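Local coordinates for protein Esterase/lipase (Lactobacillus rhamnosus, PDB 4N5H) that probably hydrolyses carboxylic esters, and may transfer acyl groups, as an alpha/beta-hydrolase-fold esterase, at residues R105-Q117 / K209-L221. The protein carries 1 engineered substitution. Numbering follows the deposited sequence.
Sequences RLLPDVDLRGQIQ and KLSGGDQALVDHL. Engineered in segment 209-221: Val218 (natural residue Ala).
The N-terminal end of helix 112-129, with the loop leading into it, docks against the turn that links helix 203-211 to helix 215-218, Leu112 and Arg113 meeting Leu210 and Asp214. Leu112 N, in the first turn of its helix, donates to Leu210 O (2.9 Å, N-H...O 161°). Beside this bond a water lies 2.7 Å from both Val110 O and Lys209 O, linking the two carbonyls. Leu107 CD1 packs on Leu210 CD2 at 3.9 Å, and Leu112 CD2 reaches Leu221 CD2 at 3.7 Å; Leu112 also leans on helix 147-158. Arg113 makes the salt bridge: with CG anti to the backbone N (chi1 174°) and a bend at chi3, it brings its guanidinium end-on to Asp214, where NH1 (2.8 Å) and NH2 (3.0 Å) both grip OD2. Leu217 CD2 sits over one face of that guanidinium, displaced toward its rim, and NH2 also donates to Leu167 O. Asp214 OD1 meanwhile takes Ala216 N (2.9 Å), capping helix 215-218. Were Asp214 an alanine, Arg113 would probably lose its carboxylate mate and the start of helix 215-218 its capping bond. Asp111 caps helix 112-129 through weak bonds, so two N-capped helix starts meet where the helix after strand 98-102 of the alpha/beta-hydrolase core joins the helical excursion between strands 179-183 and 235-240, a place where such folds often carry insertions.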
loop_
_atom_site.group_PDB
_atom_site.type_symbol
_atom_site.label_atom_id
_atom_site.label_comp_id
_atom_site.label_asym_id
_atom_site.label_seq_id
_atom_site.Cartn_x
_atom_site.Cartn_y
_atom_site.Cartn_z
ATOM N N ARG A 105 11.219 11.996 -23.533
ATOM C CA ARG A 105 10.133 11.557 -24.430
ATOM C C ARG A 105 10.513 10.252 -25.140
ATOM O O ARG A 105 11.670 10.006 -25.440
ATOM C CB ARG A 105 9.745 12.680 -25.405
ATOM C CG ARG A 105 9.160 13.890 -24.706
ATOM C CD ARG A 105 9.100 15.097 -25.591
ATOM N NE ARG A 105 10.408 15.558 -25.973
ATOM C CZ ARG A 105 10.707 16.380 -26.965
ATOM N NH1 ARG A 105 9.758 16.908 -27.690
ATOM N NH2 ARG A 105 11.943 16.684 -27.190
ATOM N N LEU A 106 9.478 9.472 -25.517
ATOM C CA LEU A 106 9.691 8.141 -25.992
ATOM C C LEU A 106 9.405 8.062 -27.533
ATOM O O LEU A 106 8.537 8.768 -28.019
ATOM C CB LEU A 106 8.738 7.192 -25.286
ATOM C CG LEU A 106 8.957 7.076 -23.744
ATOM C CD1 LEU A 106 7.990 6.110 -23.098
ATOM C CD2 LEU A 106 10.364 6.708 -23.432
ATOM N N LEU A 107 10.088 7.156 -28.183
ATOM C CA LEU A 107 9.708 6.818 -29.596
ATOM C C LEU A 107 8.314 6.246 -29.463
ATOM O O LEU A 107 7.962 5.590 -28.495
ATOM C CB LEU A 107 10.621 5.779 -30.139
ATOM C CG LEU A 107 12.115 5.983 -30.190
ATOM C CD1 LEU A 107 12.868 4.945 -30.916
ATOM C CD2 LEU A 107 12.575 7.313 -30.556
ATOM N N PRO A 108 7.468 6.452 -30.475
ATOM C CA PRO A 108 7.755 7.054 -31.775
ATOM C C PRO A 108 7.319 8.535 -31.797
ATOM O O PRO A 108 7.414 9.191 -32.830
ATOM C CB PRO A 108 6.771 6.223 -32.696
ATOM C CG PRO A 108 5.605 6.014 -31.804
ATOM C CD PRO A 108 6.149 5.760 -30.439
ATOM N N ASP A 109 6.954 9.119 -30.665
ATOM C CA ASP A 109 6.562 10.525 -30.608
ATOM C C ASP A 109 7.685 11.534 -30.823
ATOM O O ASP A 109 7.440 12.669 -31.274
ATOM C CB ASP A 109 5.873 10.780 -29.299
ATOM C CG ASP A 109 4.629 9.920 -29.186
ATOM O OD1 ASP A 109 3.885 9.816 -30.209
ATOM O OD2 ASP A 109 4.494 9.292 -28.142
ATOM N N VAL A 110 8.882 11.155 -30.466
ATOM C CA VAL A 110 10.084 11.864 -30.860
ATOM C C VAL A 110 11.017 10.851 -31.566
ATOM O O VAL A 110 10.733 9.632 -31.672
ATOM C CB VAL A 110 10.813 12.470 -29.641
ATOM C CG1 VAL A 110 9.917 13.517 -29.004
ATOM C CG2 VAL A 110 11.108 11.382 -28.628
ATOM N N ASP A 111 12.135 11.370 -32.041
ATOM C CA ASP A 111 13.219 10.563 -32.519
ATOM C C ASP A 111 14.429 10.749 -31.587
ATOM O O ASP A 111 14.263 11.318 -30.487
ATOM C CB ASP A 111 13.599 10.882 -33.998
ATOM C CG ASP A 111 14.023 12.268 -34.226
ATOM O OD1 ASP A 111 14.581 12.924 -33.332
ATOM O OD2 ASP A 111 13.894 12.753 -35.394
ATOM N N LEU A 112 15.562 10.192 -31.988
ATOM C CA LEU A 112 16.755 10.213 -31.111
ATOM C C LEU A 112 17.131 11.617 -30.749
ATOM O O LEU A 112 17.524 11.898 -29.653
ATOM C CB LEU A 112 17.883 9.478 -31.815
ATOM C CG LEU A 112 19.282 9.557 -31.103
ATOM C CD1 LEU A 112 19.184 8.996 -29.650
ATOM C CD2 LEU A 112 20.323 8.806 -31.921
ATOM N N ARG A 113 17.029 12.573 -31.691
ATOM C CA ARG A 113 17.381 13.947 -31.367
ATOM C C ARG A 113 16.554 14.508 -30.227
ATOM O O ARG A 113 17.090 15.219 -29.344
ATOM C CB ARG A 113 17.349 14.867 -32.630
ATOM C CG ARG A 113 17.570 16.306 -32.343
ATOM C CD ARG A 113 17.514 17.162 -33.588
ATOM N NE ARG A 113 18.620 16.958 -34.500
ATOM C CZ ARG A 113 18.533 16.300 -35.657
ATOM N NH1 ARG A 113 17.371 15.681 -35.998
ATOM N NH2 ARG A 113 19.615 16.196 -36.457
ATOM N N GLY A 114 15.231 14.255 -30.235
ATOM C CA GLY A 114 14.306 14.764 -29.167
ATOM C C GLY A 114 14.777 14.138 -27.828
ATOM O O GLY A 114 14.791 14.863 -26.828
ATOM N N GLN A 115 15.162 12.894 -27.840
ATOM C CA GLN A 115 15.626 12.181 -26.586
ATOM C C GLN A 115 16.894 12.814 -26.043
ATOM O O GLN A 115 17.020 13.108 -24.837
ATOM C CB GLN A 115 15.805 10.656 -26.752
ATOM C CG GLN A 115 14.466 10.051 -27.120
ATOM C CD GLN A 115 14.485 8.571 -27.124
ATOM O OE1 GLN A 115 15.464 7.921 -27.499
ATOM N NE2 GLN A 115 13.414 8.005 -26.644
ATOM N N ILE A 116 17.849 13.067 -26.930
ATOM C CA ILE A 116 19.095 13.719 -26.570
ATOM C C ILE A 116 18.890 15.135 -26.088
ATOM O O ILE A 116 19.452 15.543 -25.074
ATOM C CB ILE A 116 20.107 13.659 -27.755
ATOM C CG1 ILE A 116 20.516 12.165 -28.029
ATOM C CG2 ILE A 116 21.243 14.633 -27.480
ATOM C CD1 ILE A 116 21.473 11.567 -26.982
ATOM N N GLN A 117 17.967 15.853 -26.713
ATOM C CA GLN A 117 17.650 17.225 -26.280
ATOM C C GLN A 117 17.033 17.215 -24.884
ATOM O O GLN A 117 17.401 18.062 -24.042
ATOM C CB GLN A 117 16.747 17.911 -27.280
ATOM C CG GLN A 117 17.513 18.293 -28.515
ATOM C CD GLN A 117 16.624 18.996 -29.603
ATOM O OE1 GLN A 117 15.407 19.066 -29.496
ATOM N NE2 GLN A 117 17.263 19.528 -30.628
ATOM N N LYS A 209 12.739 4.477 -36.335
ATOM C CA LYS A 209 12.135 5.383 -35.396
ATOM C C LYS A 209 13.257 6.194 -34.689
ATOM O O LYS A 209 12.972 7.358 -34.332
ATOM C CB LYS A 209 11.173 4.638 -34.422
ATOM C CG LYS A 209 9.885 4.052 -35.066
ATOM C CD LYS A 209 9.137 5.108 -35.852
ATOM C CE LYS A 209 7.939 4.533 -36.591
ATOM N NZ LYS A 209 7.352 5.598 -37.440
ATOM N N LEU A 210 14.382 5.596 -34.417
ATOM C CA LEU A 210 15.492 6.342 -33.793
ATOM C C LEU A 210 15.939 7.460 -34.736
ATOM O O LEU A 210 16.145 8.592 -34.311
ATOM C CB LEU A 210 16.703 5.459 -33.521
ATOM C CG LEU A 210 16.622 4.691 -32.216
ATOM C CD1 LEU A 210 17.731 3.662 -32.200
ATOM C CD2 LEU A 210 16.742 5.677 -31.024
ATOM N N SER A 211 16.080 7.170 -36.051
ATOM C CA SER A 211 16.594 8.194 -36.938
ATOM C C SER A 211 15.568 9.201 -37.345
ATOM O O SER A 211 15.927 10.309 -37.807
ATOM C CB SER A 211 17.224 7.583 -38.230
ATOM O OG SER A 211 16.112 7.169 -39.079
ATOM N N GLY A 212 14.272 8.844 -37.302
ATOM C CA GLY A 212 13.212 9.681 -37.793
ATOM C C GLY A 212 13.363 10.083 -39.239
ATOM O O GLY A 212 12.781 11.072 -39.635
ATOM N N GLY A 213 14.060 9.271 -40.022
ATOM C CA GLY A 213 14.378 9.540 -41.453
ATOM C C GLY A 213 15.495 10.553 -41.681
ATOM O O GLY A 213 15.932 10.847 -42.829
ATOM N N ASP A 214 16.029 11.117 -40.603
ATOM C CA ASP A 214 17.077 12.112 -40.766
ATOM C C ASP A 214 18.387 11.403 -40.974
ATOM O O ASP A 214 18.934 10.722 -40.046
ATOM C CB ASP A 214 17.130 12.974 -39.482
ATOM C CG ASP A 214 18.125 14.085 -39.498
ATOM O OD1 ASP A 214 19.069 14.093 -40.301
ATOM O OD2 ASP A 214 17.954 14.999 -38.607
ATOM N N GLN A 215 19.026 11.588 -42.137
ATOM C CA GLN A 215 20.281 10.934 -42.431
ATOM C C GLN A 215 21.427 11.349 -41.545
ATOM O O GLN A 215 22.333 10.548 -41.355
ATOM C CB GLN A 215 20.688 11.128 -43.948
ATOM C CG GLN A 215 19.626 10.532 -44.748
ATOM C CD GLN A 215 19.476 9.031 -44.601
ATOM O OE1 GLN A 215 20.457 8.332 -44.751
ATOM N NE2 GLN A 215 18.304 8.552 -44.243
ATOM N N ALA A 216 21.391 12.578 -40.987
ATOM C CA ALA A 216 22.387 12.945 -40.036
ATOM C C ALA A 216 22.273 12.124 -38.757
ATOM O O ALA A 216 23.313 11.889 -38.138
ATOM C CB ALA A 216 22.316 14.418 -39.675
ATOM N N LEU A 217 21.090 11.698 -38.379
ATOM C CA LEU A 217 20.931 10.818 -37.210
ATOM C C LEU A 217 21.392 9.405 -37.563
ATOM O O LEU A 217 22.065 8.719 -36.820
ATOM C CB LEU A 217 19.512 10.840 -36.675
ATOM C CG LEU A 217 19.106 12.175 -35.987
ATOM C CD1 LEU A 217 17.702 12.098 -35.511
ATOM C CD2 LEU A 217 20.115 12.638 -34.903
ATOM N N VAL A 218 21.006 8.968 -38.771
ATOM C CA VAL A 218 21.490 7.639 -39.251
ATOM C C VAL A 218 22.986 7.572 -39.152
ATOM O O VAL A 218 23.490 6.512 -38.671
ATOM C CB VAL A 218 20.975 7.312 -40.710
ATOM C CG1 VAL A 218 21.695 6.047 -41.247
ATOM C CG2 VAL A 218 19.458 7.246 -40.795
ATOM N N ASP A 219 23.709 8.649 -39.509
ATOM C CA ASP A 219 25.161 8.702 -39.478
ATOM C C ASP A 219 25.786 8.931 -38.119
ATOM O O ASP A 219 27.030 8.909 -37.995
ATOM C CB ASP A 219 25.703 9.801 -40.459
ATOM C CG ASP A 219 25.419 9.459 -41.988
ATOM O OD1 ASP A 219 25.067 8.351 -42.290
ATOM O OD2 ASP A 219 25.428 10.398 -42.802
ATOM N N HIS A 220 24.922 9.095 -37.090
ATOM C CA HIS A 220 25.427 9.318 -35.729
ATOM C C HIS A 220 24.548 8.570 -34.668
ATOM O O HIS A 220 24.369 9.122 -33.580
ATOM C CB HIS A 220 25.451 10.796 -35.445
ATOM C CG HIS A 220 26.358 11.554 -36.308
ATOM N ND1 HIS A 220 25.969 12.029 -37.553
ATOM C CD2 HIS A 220 27.683 11.792 -36.217
ATOM C CE1 HIS A 220 27.006 12.601 -38.141
ATOM N NE2 HIS A 220 28.052 12.475 -37.358
ATOM N N LEU A 221 24.046 7.400 -35.027
ATOM C CA LEU A 221 23.138 6.541 -34.185
ATOM C C LEU A 221 24.004 5.652 -33.256
ATOM O O LEU A 221 23.481 5.197 -32.260
ATOM C CB LEU A 221 22.311 5.582 -35.050
ATOM C CG LEU A 221 21.010 5.802 -35.709
ATOM C CD1 LEU A 221 20.345 4.465 -35.823
ATOM C CD2 LEU A 221 20.118 6.741 -34.983
HETATM O O HOH W 1 10.478 8.303 -33.986
#